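Local coordinates for putative lipoprotein GNA1162 (PDB 4HRV) that is a putative lipoprotein of Neisseria meningitidis whose function is not established, though it may bind lipids, at residues P13-E24 and F82-T93. The protein carries 3 engineered substitutions. Residues are numbered along the deposited sequence; the frame is centred on the assembly and turned at random.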
loop_
_atom_site.group_PDB
_atom_site.type_symbol
_atom_site.label_atom_id
_atom_site.label_comp_id
_atom_site.label_asym_id
_atom_site.label_seq_id
_atom_site.Cartn_x
_atom_site.Cartn_y
_atom_site.Cartn_z
ATOM N N PRO B 13 17.377 -11.913 10.105
ATOM C CA PRO B 13 17.765 -10.640 10.726
ATOM C C PRO B 13 16.780 -10.209 11.816
ATOM O O PRO B 13 15.577 -10.141 11.558
ATOM C CB PRO B 13 17.712 -9.660 9.551
ATOM C CG PRO B 13 16.661 -10.231 8.645
ATOM C CD PRO B 13 16.805 -11.725 8.758
ATOM N N ALA B 14 17.277 -9.922 13.017
ATOM C CA ALA B 14 16.404 -9.476 14.101
ATOM C C ALA B 14 16.405 -7.952 14.227
ATOM O O ALA B 14 15.339 -7.330 14.202
ATOM C CB ALA B 14 16.775 -10.149 15.431
ATOM N N SER B 15 17.589 -7.354 14.341
ATOM C CA SER B 15 17.689 -5.899 14.505
ATOM C C SER B 15 17.911 -5.141 13.191
ATOM O O SER B 15 18.810 -5.448 12.418
ATOM C CB SER B 15 18.774 -5.524 15.519
ATOM O OG SER B 15 20.072 -5.743 15.012
ATOM N N ILE B 16 17.091 -4.127 12.964
ATOM C CA ILE B 16 17.121 -3.405 11.707
ATOM C C ILE B 16 17.335 -1.922 11.923
ATOM O O ILE B 16 16.549 -1.268 12.615
ATOM C CB ILE B 16 15.813 -3.580 10.948
ATOM C CG1 ILE B 16 15.624 -5.041 10.538
ATOM C CG2 ILE B 16 15.767 -2.671 9.729
ATOM C CD1 ILE B 16 14.314 -5.270 9.778
ATOM N N LEU B 17 18.398 -1.410 11.308
ATOM C CA LEU B 17 18.652 0.021 11.228
ATOM C C LEU B 17 17.951 0.598 9.996
ATOM O O LEU B 17 18.242 0.219 8.858
ATOM C CB LEU B 17 20.164 0.290 11.136
ATOM C CG LEU B 17 20.593 1.753 11.005
ATOM C CD1 LEU B 17 20.203 2.522 12.252
ATOM C CD2 LEU B 17 22.107 1.885 10.748
ATOM N N VAL B 18 17.006 1.499 10.226
ATOM C CA VAL B 18 16.428 2.254 9.129
ATOM C C VAL B 18 17.120 3.597 9.037
ATOM O O VAL B 18 17.063 4.413 9.964
ATOM C CB VAL B 18 14.906 2.440 9.277
ATOM C CG1 VAL B 18 14.331 2.993 7.976
ATOM C CG2 VAL B 18 14.256 1.096 9.640
ATOM N N VAL B 19 17.810 3.818 7.924
ATOM C CA VAL B 19 18.503 5.080 7.733
ATOM C C VAL B 19 17.535 6.079 7.104
ATOM O O VAL B 19 16.545 5.682 6.494
ATOM C CB VAL B 19 19.761 4.940 6.850
ATOM C CG1 VAL B 19 20.820 4.056 7.542
ATOM C CG2 VAL B 19 19.396 4.423 5.487
ATOM N N PRO B 20 17.804 7.379 7.282
ATOM C CA PRO B 20 16.974 8.413 6.659
ATOM C C PRO B 20 16.777 8.110 5.185
ATOM O O PRO B 20 17.751 7.891 4.465
ATOM C CB PRO B 20 17.810 9.678 6.834
ATOM C CG PRO B 20 18.562 9.447 8.091
ATOM C CD PRO B 20 18.845 7.952 8.151
ATOM N N PRO B 21 15.518 8.082 4.729
ATOM C CA PRO B 21 15.278 7.728 3.331
ATOM C C PRO B 21 15.812 8.764 2.352
ATOM O O PRO B 21 15.839 9.954 2.655
ATOM C CB PRO B 21 13.743 7.633 3.253
ATOM C CG PRO B 21 13.328 7.287 4.664
ATOM C CD PRO B 21 14.270 8.110 5.513
ATOM N N LEU B 22 16.254 8.294 1.192
ATOM C CA LEU B 22 16.715 9.161 0.122
ATOM C C LEU B 22 15.506 9.752 -0.580
ATOM O O LEU B 22 14.514 9.059 -0.830
ATOM C CB LEU B 22 17.504 8.357 -0.903
ATOM C CG LEU B 22 19.016 8.476 -0.992
ATOM C CD1 LEU B 22 19.453 7.880 -2.322
ATOM C CD2 LEU B 22 19.470 9.936 -0.848
ATOM N N ASN B 23 15.584 11.030 -0.912
ATOM C CA ASN B 23 14.506 11.669 -1.651
ATOM C C ASN B 23 14.963 11.918 -3.078
ATOM O O ASN B 23 15.835 12.750 -3.315
ATOM C CB ASN B 23 14.109 12.986 -0.978
ATOM C CG ASN B 23 12.819 13.580 -1.544
ATOM O OD1 ASN B 23 12.253 13.082 -2.521
ATOM N ND2 ASN B 23 12.359 14.660 -0.927
ATOM N N GLU B 24 14.393 11.182 -4.023
ATOM C CA GLU B 24 14.718 11.381 -5.428
ATOM C C GLU B 24 13.545 11.978 -6.187
ATOM O O GLU B 24 13.374 11.731 -7.379
ATOM C CB GLU B 24 15.179 10.076 -6.070
ATOM C CG GLU B 24 16.353 9.466 -5.351
ATOM C CD GLU B 24 17.164 8.524 -6.216
ATOM O OE1 GLU B 24 16.598 7.961 -7.177
ATOM O OE2 GLU B 24 18.375 8.348 -5.928
ATOM N N PHE B 82 26.182 0.978 15.320
ATOM C CA PHE B 82 24.911 0.641 15.938
ATOM C C PHE B 82 24.786 -0.812 16.433
ATOM O O PHE B 82 23.916 -1.110 17.258
ATOM C CB PHE B 82 23.778 0.891 14.947
ATOM C CG PHE B 82 23.557 2.335 14.592
ATOM C CD1 PHE B 82 22.772 3.149 15.397
ATOM C CD2 PHE B 82 24.068 2.857 13.417
ATOM C CE1 PHE B 82 22.530 4.480 15.051
ATOM C CE2 PHE B 82 23.830 4.184 13.066
ATOM C CZ PHE B 82 23.063 4.991 13.892
ATOM N N GLY B 83 25.596 -1.716 15.892
ATOM C CA GLY B 83 25.477 -3.127 16.240
ATOM C C GLY B 83 24.294 -3.828 15.595
ATOM O O GLY B 83 23.908 -4.921 16.016
ATOM N N ASN B 84 23.707 -3.192 14.580
ATOM C CA ASN B 84 22.563 -3.737 13.853
ATOM C C ASN B 84 22.883 -4.945 12.951
ATOM O O ASN B 84 23.938 -5.004 12.335
ATOM C CB ASN B 84 21.920 -2.626 13.000
ATOM C CG ASN B 84 22.889 -2.021 11.998
ATOM O OD1 ASN B 84 22.665 -2.089 10.796
ATOM N ND2 ASN B 84 23.975 -1.432 12.490
ATOM N N ASP B 85 21.950 -5.890 12.851
ATOM C CA ASP B 85 22.107 -7.012 11.925
ATOM C C ASP B 85 21.888 -6.597 10.466
ATOM O O ASP B 85 22.545 -7.105 9.563
ATOM C CB ASP B 85 21.124 -8.136 12.256
ATOM C CG ASP B 85 21.308 -8.694 13.657
ATOM O OD1 ASP B 85 22.459 -8.910 14.080
ATOM O OD2 ASP B 85 20.281 -8.928 14.328
ATOM N N ALA B 86 20.948 -5.691 10.226
ATOM C CA ALA B 86 20.637 -5.322 8.853
ATOM C C ALA B 86 20.335 -3.846 8.721
ATOM O O ALA B 86 20.043 -3.171 9.707
ATOM C CB ALA B 86 19.474 -6.162 8.333
ATOM N N VAL B 87 20.411 -3.342 7.495
ATOM C CA VAL B 87 20.111 -1.945 7.236
ATOM C C VAL B 87 19.019 -1.881 6.210
ATOM O O VAL B 87 19.055 -2.584 5.195
ATOM C CB VAL B 87 21.340 -1.177 6.681
ATOM C CG1 VAL B 87 21.040 0.315 6.577
ATOM C CG2 VAL B 87 22.552 -1.425 7.560
ATOM N N LEU B 88 18.039 -1.029 6.477
ATOM C CA LEU B 88 16.942 -0.825 5.549
ATOM C C LEU B 88 17.102 0.499 4.830
ATOM O O LEU B 88 17.169 1.557 5.459
ATOM C CB LEU B 88 15.604 -0.892 6.297
ATOM C CG LEU B 88 14.349 -0.653 5.449
ATOM C CD1 LEU B 88 14.129 -1.804 4.469
ATOM C CD2 LEU B 88 13.146 -0.481 6.363
ATOM N N TYR B 89 17.213 0.428 3.507
ATOM C CA TYR B 89 17.355 1.621 2.682
ATOM C C TYR B 89 16.050 1.898 1.930
ATOM O O TYR B 89 15.581 1.061 1.153
ATOM C CB TYR B 89 18.467 1.443 1.652
ATOM C CG TYR B 89 19.848 1.248 2.248
ATOM C CD1 TYR B 89 20.439 -0.010 2.295
ATOM C CD2 TYR B 89 20.569 2.334 2.762
ATOM C CE1 TYR B 89 21.724 -0.182 2.844
ATOM C CE2 TYR B 89 21.840 2.160 3.316
ATOM C CZ TYR B 89 22.410 0.910 3.341
ATOM O OH TYR B 89 23.662 0.739 3.899
ATOM N N ILE B 90 15.490 3.079 2.135
ATOM C CA ILE B 90 14.281 3.472 1.402
ATOM C C ILE B 90 14.582 4.657 0.502
ATOM O O ILE B 90 15.264 5.587 0.914
ATOM C CB ILE B 90 13.176 3.870 2.367
ATOM C CG1 ILE B 90 12.850 2.692 3.298
ATOM C CG2 ILE B 90 11.935 4.350 1.601
ATOM C CD1 ILE B 90 11.999 3.083 4.474
ATOM N N THR B 91 14.071 4.613 -0.723
ATOM C CA THR B 91 14.163 5.723 -1.659
ATOM C C THR B 91 12.775 6.089 -2.210
ATOM O O THR B 91 12.061 5.238 -2.740
ATOM C CB THR B 91 15.103 5.382 -2.832
ATOM O OG1 THR B 91 16.405 5.106 -2.321
ATOM C CG2 THR B 91 15.188 6.536 -3.828
ATOM N N VAL B 92 12.398 7.352 -2.047
ATOM C CA VAL B 92 11.189 7.878 -2.667
ATOM C C VAL B 92 11.539 8.352 -4.074
ATOM O O VAL B 92 12.361 9.261 -4.247
ATOM C CB VAL B 92 10.606 9.053 -1.864
ATOM C CG1 VAL B 92 9.458 9.735 -2.654
ATOM C CG2 VAL B 92 10.115 8.570 -0.513
ATOM N N THR B 93 10.929 7.722 -5.075
ATOM C CA THR B 93 11.251 8.001 -6.469
ATOM C C THR B 93 10.213 8.909 -7.116
ATOM O O THR B 93 10.481 9.558 -8.130
ATOM C CB THR B 93 11.359 6.696 -7.274
ATOM O OG1 THR B 93 10.102 5.998 -7.233
ATOM C CG2 THR B 93 12.438 5.815 -6.683
HETATM O O HOH W 1 15.857 4.028 4.633
#
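L17 and V87 form the middle pair of the first of two parallel ladders that join strand 15-23 to strand 86-99, neighbours inside a mixed sheet; the chain between them is largely helical but passes through strand 48-49, on the other side of 15-23. Backbone bonds give the register. I16, L17 and V18 pair with A86, V87 and L88, and the L88 N to L17 O bond is 2.7 Å long and nearly straight (173°). Beyond V18 the register slips by one residue, and L22 and N23 pair with T91 and V92. At the break, beside a weak bond from V19 N to L88 O, a water bridges the strands: it donates to V19 O and L88 O and accepts from I90 N, the last at 2.7 Å, satisfying three backbone groups at once.

The polar end of the contact is made by S15 and D85. S15 N reaches D85 OD2 on its anti side at 3.1 Å, tilted out of the carboxylate plane, while S15 OG, with chi1 at 72° lying between the backbone N and carbonyl carbon, accepts from D85 N at 2.9 Å. The second carboxylate oxygen, OD1, forms a salt bridge with R118, so both carboxylate oxygens of D85 have partners.

Apolar contacts complete the junction. With I16, V18 and L88 on one face, V18 CG2 lies 3.8 Å from L88 CD2, the two side chains running alongside each other; L35 adjoins V18, and M144 of the second subunit packs on L88. V19, in the break, meets V87 CG1 through CG1 and Y89 CD2 through CG2, near helix 67-72. L17 crosses F82 at about a right angle, its CD1 3.9 Å from the ring centroid and 2° off the normal, a CH-pi contact over the face.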